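Local atomic coordinates of short afifavidin (Afifella pfennigii, PDB entry 6HDT), a protein that binds biotin and 2-iminobiotin in a strong non-covalent complex as a dimeric bacterial avidin, its exact biological role still being obscure. Residues P7-S21 / S29-V41. Numbering follows the deposited sequence.
Sequences PRQSAEAFGVPAVSS and STMTLVFGAGNSV. With BTN (biotin), chain E.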
loop_
_atom_site.group_PDB
_atom_site.type_symbol
_atom_site.label_atom_id
_atom_site.label_comp_id
_atom_site.label_asym_id
_atom_site.label_seq_id
_atom_site.Cartn_x
_atom_site.Cartn_y
_atom_site.Cartn_z
ATOM N N PRO A 7 -19.194 -3.789 -1.433
ATOM C CA PRO A 7 -18.111 -4.661 -1.883
ATOM C C PRO A 7 -18.272 -5.082 -3.352
ATOM O O PRO A 7 -17.301 -5.006 -4.123
ATOM C CB PRO A 7 -18.212 -5.842 -0.920
ATOM C CG PRO A 7 -18.759 -5.234 0.344
ATOM C CD PRO A 7 -19.737 -4.194 -0.121
ATOM N N ARG A 8 -19.490 -5.454 -3.762
ATOM C CA ARG A 8 -19.720 -5.878 -5.149
ATOM C C ARG A 8 -19.540 -4.713 -6.156
ATOM O O ARG A 8 -18.946 -4.882 -7.207
ATOM C CB ARG A 8 -21.086 -6.560 -5.292
ATOM C CG ARG A 8 -21.765 -6.325 -6.643
ATOM C CD ARG A 8 -22.686 -7.464 -7.045
ATOM N NE ARG A 8 -21.860 -8.600 -7.409
ATOM C CZ ARG A 8 -21.729 -9.709 -6.687
ATOM N NH1 ARG A 8 -22.433 -9.889 -5.565
ATOM N NH2 ARG A 8 -20.893 -10.658 -7.110
ATOM N N GLN A 9 -20.026 -3.529 -5.808
ATOM C CA GLN A 9 -19.831 -2.344 -6.642
ATOM C C GLN A 9 -18.343 -2.005 -6.773
ATOM O O GLN A 9 -17.879 -1.629 -7.829
ATOM C CB GLN A 9 -20.598 -1.156 -6.070
ATOM C CG GLN A 9 -22.105 -1.228 -6.283
ATOM C CD GLN A 9 -22.838 -0.160 -5.473
ATOM O OE1 GLN A 9 -22.374 0.274 -4.407
ATOM N NE2 GLN A 9 -23.992 0.257 -5.967
ATOM N N SER A 10 -17.584 -2.143 -5.678
ATOM C CA SER A 10 -16.156 -1.890 -5.749
ATOM C C SER A 10 -15.392 -2.898 -6.676
ATOM O O SER A 10 -14.461 -2.524 -7.432
ATOM C CB SER A 10 -15.584 -1.858 -4.316
ATOM O OG SER A 10 -14.224 -1.624 -4.370
ATOM N N ALA A 11 -15.791 -4.171 -6.620
ATOM C CA ALA A 11 -15.212 -5.195 -7.451
ATOM C C ALA A 11 -15.551 -4.956 -8.901
ATOM O O ALA A 11 -14.702 -5.120 -9.757
ATOM C CB ALA A 11 -15.714 -6.567 -7.043
ATOM N N GLU A 12 -16.784 -4.562 -9.177
ATOM C CA GLU A 12 -17.194 -4.358 -10.579
ATOM C C GLU A 12 -16.495 -3.128 -11.171
ATOM O O GLU A 12 -16.076 -3.156 -12.324
ATOM C CB GLU A 12 -18.710 -4.254 -10.711
ATOM C CG GLU A 12 -19.423 -5.592 -10.494
ATOM C CD GLU A 12 -20.933 -5.456 -10.496
ATOM O OE1 GLU A 12 -21.423 -4.435 -11.020
ATOM O OE2 GLU A 12 -21.628 -6.363 -9.970
ATOM N N ALA A 13 -16.310 -2.085 -10.358
ATOM C CA ALA A 13 -15.589 -0.923 -10.806
ATOM C C ALA A 13 -14.144 -1.328 -11.108
ATOM O O ALA A 13 -13.522 -0.783 -11.981
ATOM C CB ALA A 13 -15.652 0.191 -9.768
ATOM N N PHE A 14 -13.586 -2.283 -10.365
ATOM C CA PHE A 14 -12.236 -2.741 -10.689
ATOM C C PHE A 14 -12.170 -3.544 -11.997
ATOM O O PHE A 14 -11.169 -3.496 -12.686
ATOM C CB PHE A 14 -11.647 -3.496 -9.509
ATOM C CG PHE A 14 -10.183 -3.751 -9.625
ATOM C CD1 PHE A 14 -9.255 -2.705 -9.552
ATOM C CD2 PHE A 14 -9.716 -5.043 -9.798
ATOM C CE1 PHE A 14 -7.907 -2.978 -9.628
ATOM C CE2 PHE A 14 -8.355 -5.317 -9.859
ATOM C CZ PHE A 14 -7.461 -4.287 -9.784
ATOM N N GLY A 15 -13.251 -4.247 -12.330
ATOM C CA GLY A 15 -13.376 -5.001 -13.574
ATOM C C GLY A 15 -13.627 -6.496 -13.367
ATOM O O GLY A 15 -13.539 -7.273 -14.295
ATOM N N VAL A 16 -13.937 -6.922 -12.152
ATOM C CA VAL A 16 -14.166 -8.339 -11.912
ATOM C C VAL A 16 -15.603 -8.542 -11.429
ATOM O O VAL A 16 -16.188 -7.658 -10.789
ATOM C CB VAL A 16 -13.109 -8.928 -10.945
ATOM C CG1 VAL A 16 -11.718 -8.777 -11.566
ATOM C CG2 VAL A 16 -13.128 -8.272 -9.589
ATOM N N PRO A 17 -16.190 -9.704 -11.739
ATOM C CA PRO A 17 -17.602 -9.845 -11.440
ATOM C C PRO A 17 -17.892 -10.250 -9.992
ATOM O O PRO A 17 -19.042 -10.221 -9.586
ATOM C CB PRO A 17 -18.045 -10.925 -12.440
ATOM C CG PRO A 17 -16.825 -11.783 -12.632
ATOM C CD PRO A 17 -15.616 -10.952 -12.283
ATOM N N ALA A 18 -16.865 -10.564 -9.196
ATOM C CA ALA A 18 -17.113 -11.166 -7.903
ATOM C C ALA A 18 -16.298 -10.450 -6.879
ATOM O O ALA A 18 -15.283 -9.865 -7.182
ATOM C CB ALA A 18 -16.753 -12.644 -7.917
ATOM N N VAL A 19 -16.775 -10.515 -5.658
ATOM C CA VAL A 19 -16.175 -9.806 -4.561
ATOM C C VAL A 19 -14.733 -10.311 -4.288
ATOM O O VAL A 19 -13.838 -9.534 -3.894
ATOM C CB VAL A 19 -17.108 -9.817 -3.316
ATOM C CG1 VAL A 19 -17.892 -11.108 -3.184
ATOM C CG2 VAL A 19 -16.336 -9.569 -2.036
ATOM N N SER A 20 -14.523 -11.599 -4.519
ATOM C CA SER A 20 -13.196 -12.200 -4.479
ATOM C C SER A 20 -12.746 -12.611 -5.878
ATOM O O SER A 20 -13.557 -12.883 -6.764
ATOM C CB SER A 20 -13.181 -13.395 -3.546
ATOM O OG SER A 20 -14.161 -14.339 -3.939
ATOM N N SER A 21 -11.440 -12.629 -6.074
ATOM C CA SER A 21 -10.832 -12.937 -7.349
ATOM C C SER A 21 -9.409 -13.408 -7.106
ATOM O O SER A 21 -8.749 -12.931 -6.170
ATOM C CB SER A 21 -10.857 -11.723 -8.272
ATOM O OG SER A 21 -10.185 -10.583 -7.755
ATOM N N SER A 29 3.765 -16.000 -8.709
ATOM C CA SER A 29 3.201 -15.644 -7.398
ATOM C C SER A 29 1.687 -15.517 -7.599
ATOM O O SER A 29 1.207 -15.188 -8.704
ATOM C CB SER A 29 3.829 -14.387 -6.795
ATOM O OG SER A 29 5.232 -14.587 -6.632
ATOM N N THR A 30 0.956 -15.884 -6.557
ATOM C CA THR A 30 -0.493 -15.824 -6.594
ATOM C C THR A 30 -1.005 -14.947 -5.463
ATOM O O THR A 30 -0.371 -14.777 -4.366
ATOM C CB THR A 30 -1.142 -17.228 -6.499
ATOM O OG1 THR A 30 -0.632 -17.937 -5.370
ATOM C CG2 THR A 30 -0.854 -18.046 -7.760
ATOM N N MET A 31 -2.178 -14.398 -5.704
ATOM C CA MET A 31 -2.867 -13.716 -4.645
ATOM C C MET A 31 -4.348 -13.821 -4.854
ATOM O O MET A 31 -4.822 -13.977 -5.992
ATOM C CB MET A 31 -2.407 -12.262 -4.572
ATOM C CG MET A 31 -2.805 -11.412 -5.759
ATOM S SD MET A 31 -2.436 -9.658 -5.545
ATOM C CE MET A 31 -3.075 -9.132 -7.137
ATOM N N THR A 32 -5.067 -13.672 -3.757
ATOM C CA THR A 32 -6.494 -13.502 -3.819
ATOM C C THR A 32 -6.852 -12.136 -3.243
ATOM O O THR A 32 -6.331 -11.718 -2.212
ATOM C CB THR A 32 -7.243 -14.651 -3.099
ATOM O OG1 THR A 32 -6.990 -15.896 -3.755
ATOM C CG2 THR A 32 -8.738 -14.388 -3.058
ATOM N N LEU A 33 -7.751 -11.444 -3.931
ATOM C CA LEU A 33 -8.225 -10.130 -3.530
ATOM C C LEU A 33 -9.677 -10.203 -3.136
ATOM O O LEU A 33 -10.520 -10.777 -3.847
ATOM C CB LEU A 33 -8.074 -9.102 -4.665
ATOM C CG LEU A 33 -6.647 -8.810 -5.128
ATOM C CD1 LEU A 33 -6.677 -7.819 -6.268
ATOM C CD2 LEU A 33 -5.800 -8.287 -3.983
ATOM N N VAL A 34 -9.974 -9.571 -2.025
ATOM C CA VAL A 34 -11.335 -9.459 -1.520
ATOM C C VAL A 34 -11.659 -7.987 -1.338
ATOM O O VAL A 34 -11.013 -7.278 -0.561
ATOM C CB VAL A 34 -11.531 -10.218 -0.182
ATOM C CG1 VAL A 34 -13.003 -10.324 0.146
ATOM C CG2 VAL A 34 -10.924 -11.609 -0.250
ATOM N N PHE A 35 -12.618 -7.505 -2.119
ATOM C CA PHE A 35 -13.125 -6.151 -1.956
ATOM C C PHE A 35 -14.144 -6.059 -0.809
ATOM O O PHE A 35 -15.017 -6.926 -0.648
ATOM C CB PHE A 35 -13.717 -5.653 -3.267
ATOM C CG PHE A 35 -12.696 -5.536 -4.328
ATOM C CD1 PHE A 35 -11.863 -4.425 -4.376
ATOM C CD2 PHE A 35 -12.475 -6.568 -5.205
ATOM C CE1 PHE A 35 -10.870 -4.324 -5.320
ATOM C CE2 PHE A 35 -11.477 -6.467 -6.163
ATOM C CZ PHE A 35 -10.677 -5.348 -6.216
ATOM N N GLY A 36 -13.997 -5.015 0.002
ATOM C CA GLY A 36 -14.905 -4.766 1.115
ATOM C C GLY A 36 -15.444 -3.346 1.154
ATOM O O GLY A 36 -15.434 -2.639 0.162
ATOM N N ALA A 37 -15.920 -2.945 2.329
ATOM C CA ALA A 37 -16.508 -1.633 2.535
ATOM C C ALA A 37 -15.392 -0.606 2.720
ATOM O O ALA A 37 -14.244 -0.962 2.957
ATOM C CB ALA A 37 -17.388 -1.652 3.754
ATOM N N GLY A 38 -15.736 0.669 2.599
ATOM C CA GLY A 38 -14.766 1.722 2.730
ATOM C C GLY A 38 -13.630 1.614 1.732
ATOM O O GLY A 38 -12.497 1.894 2.077
ATOM N N ASN A 39 -13.905 1.216 0.480
ATOM C CA ASN A 39 -12.836 1.070 -0.535
ATOM C C ASN A 39 -11.755 0.022 -0.169
ATOM O O ASN A 39 -10.660 0.001 -0.766
ATOM C CB ASN A 39 -12.163 2.440 -0.856
ATOM C CG ASN A 39 -13.176 3.539 -1.231
ATOM O OD1 ASN A 39 -12.991 4.743 -0.955
ATOM N ND2 ASN A 39 -14.242 3.130 -1.841
ATOM N N SER A 40 -12.057 -0.840 0.800
ATOM C CA SER A 40 -11.057 -1.741 1.299
ATOM C C SER A 40 -10.710 -2.875 0.337
ATOM O O SER A 40 -11.518 -3.308 -0.492
ATOM C CB SER A 40 -11.425 -2.275 2.694
ATOM O OG SER A 40 -12.542 -3.156 2.658
ATOM N N VAL A 41 -9.464 -3.332 0.477
ATOM C CA VAL A 41 -8.935 -4.495 -0.213
ATOM C C VAL A 41 -8.289 -5.351 0.855
ATOM O O VAL A 41 -7.454 -4.857 1.642
ATOM C CB VAL A 41 -7.866 -4.101 -1.253
ATOM C CG1 VAL A 41 -7.246 -5.326 -1.899
ATOM C CG2 VAL A 41 -8.466 -3.186 -2.313
HETATM C C11 BTN E . 11.552 -10.942 0.871
HETATM O O11 BTN E . 12.006 -9.998 1.545
HETATM O O12 BTN E . 12.275 -11.613 0.097
HETATM C C10 BTN E . 10.069 -11.245 1.008
HETATM C C9 BTN E . 9.446 -11.763 -0.287
HETATM C C8 BTN E . 9.344 -10.676 -1.361
HETATM C C7 BTN E . 8.816 -11.181 -2.702
HETATM C C2 BTN E . 8.740 -10.021 -3.690
HETATM S S1 BTN E . 7.391 -8.883 -3.427
HETATM C C6 BTN E . 7.606 -8.170 -5.032
HETATM C C5 BTN E . 7.958 -9.332 -5.942
HETATM N N1 BTN E . 6.799 -9.952 -6.520
HETATM C C3 BTN E . 6.566 -11.208 -6.144
HETATM O O3 BTN E . 5.627 -11.906 -6.567
HETATM N N2 BTN E . 7.527 -11.560 -5.251
HETATM C C4 BTN E . 8.518 -10.503 -5.122
HETATM O O HOH W 1 -13.512 -2.140 -1.911
#
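Ser20 and Ser21 pair antiparallel with Val34 and Leu33 at the open end of the first hairpin of the avidin barrel, while helix 7-14 runs past strand 30-35 with axes 8.2 Å apart at closest approach. Ser21 and Leu33 exchange two backbone hydrogen bonds, the one from Leu33 N to Ser21 O being nearly straight (168°), and a third, from Phe35 N to Val19 O (3.0 Å), extends the pairing to the last residue before strand 20-24. Phe35 is the side chain on which helix and sheet meet. Its CG stands anti to the carbonyl carbon (chi1 -64°), which carries the ring from the strand's end to the helix. Ala11 lays its CA over one face in a CH-pi contact, 4.2 Å from the ring centroid, and brings its CB within 3.7 Å of Phe35 CD2. At the far end of the ring, Phe35 CZ lies 3.7 Å from Phe14 CD2; the two ring planes are inclined at 46°, and Val16 CG2 closes in beside Phe35 CE2. Shortening Phe35 to an alanine is likely to open a gap between helix and barrel and leave Ala11 and Phe14 without their main apolar partner in this strand. Outside, Val19 and Val34 lie side by side, CG2 to CG1. A water in the plane of the Phe35 ring, at its edge, accepts from Ser10 OG (2.6 Å) and donates to Gly36 O and Ser40 O, tying the helix to both sides of the turn. Ser29, just before strand 30-35, gives its OG to biotin O3 (2.7 Å). The chemistry thus differs at the two ends of this segment: the Phe35 ring, with a bridging water, seats the helix at one, and a hydroxyl just ahead of the strand binds biotin at the other.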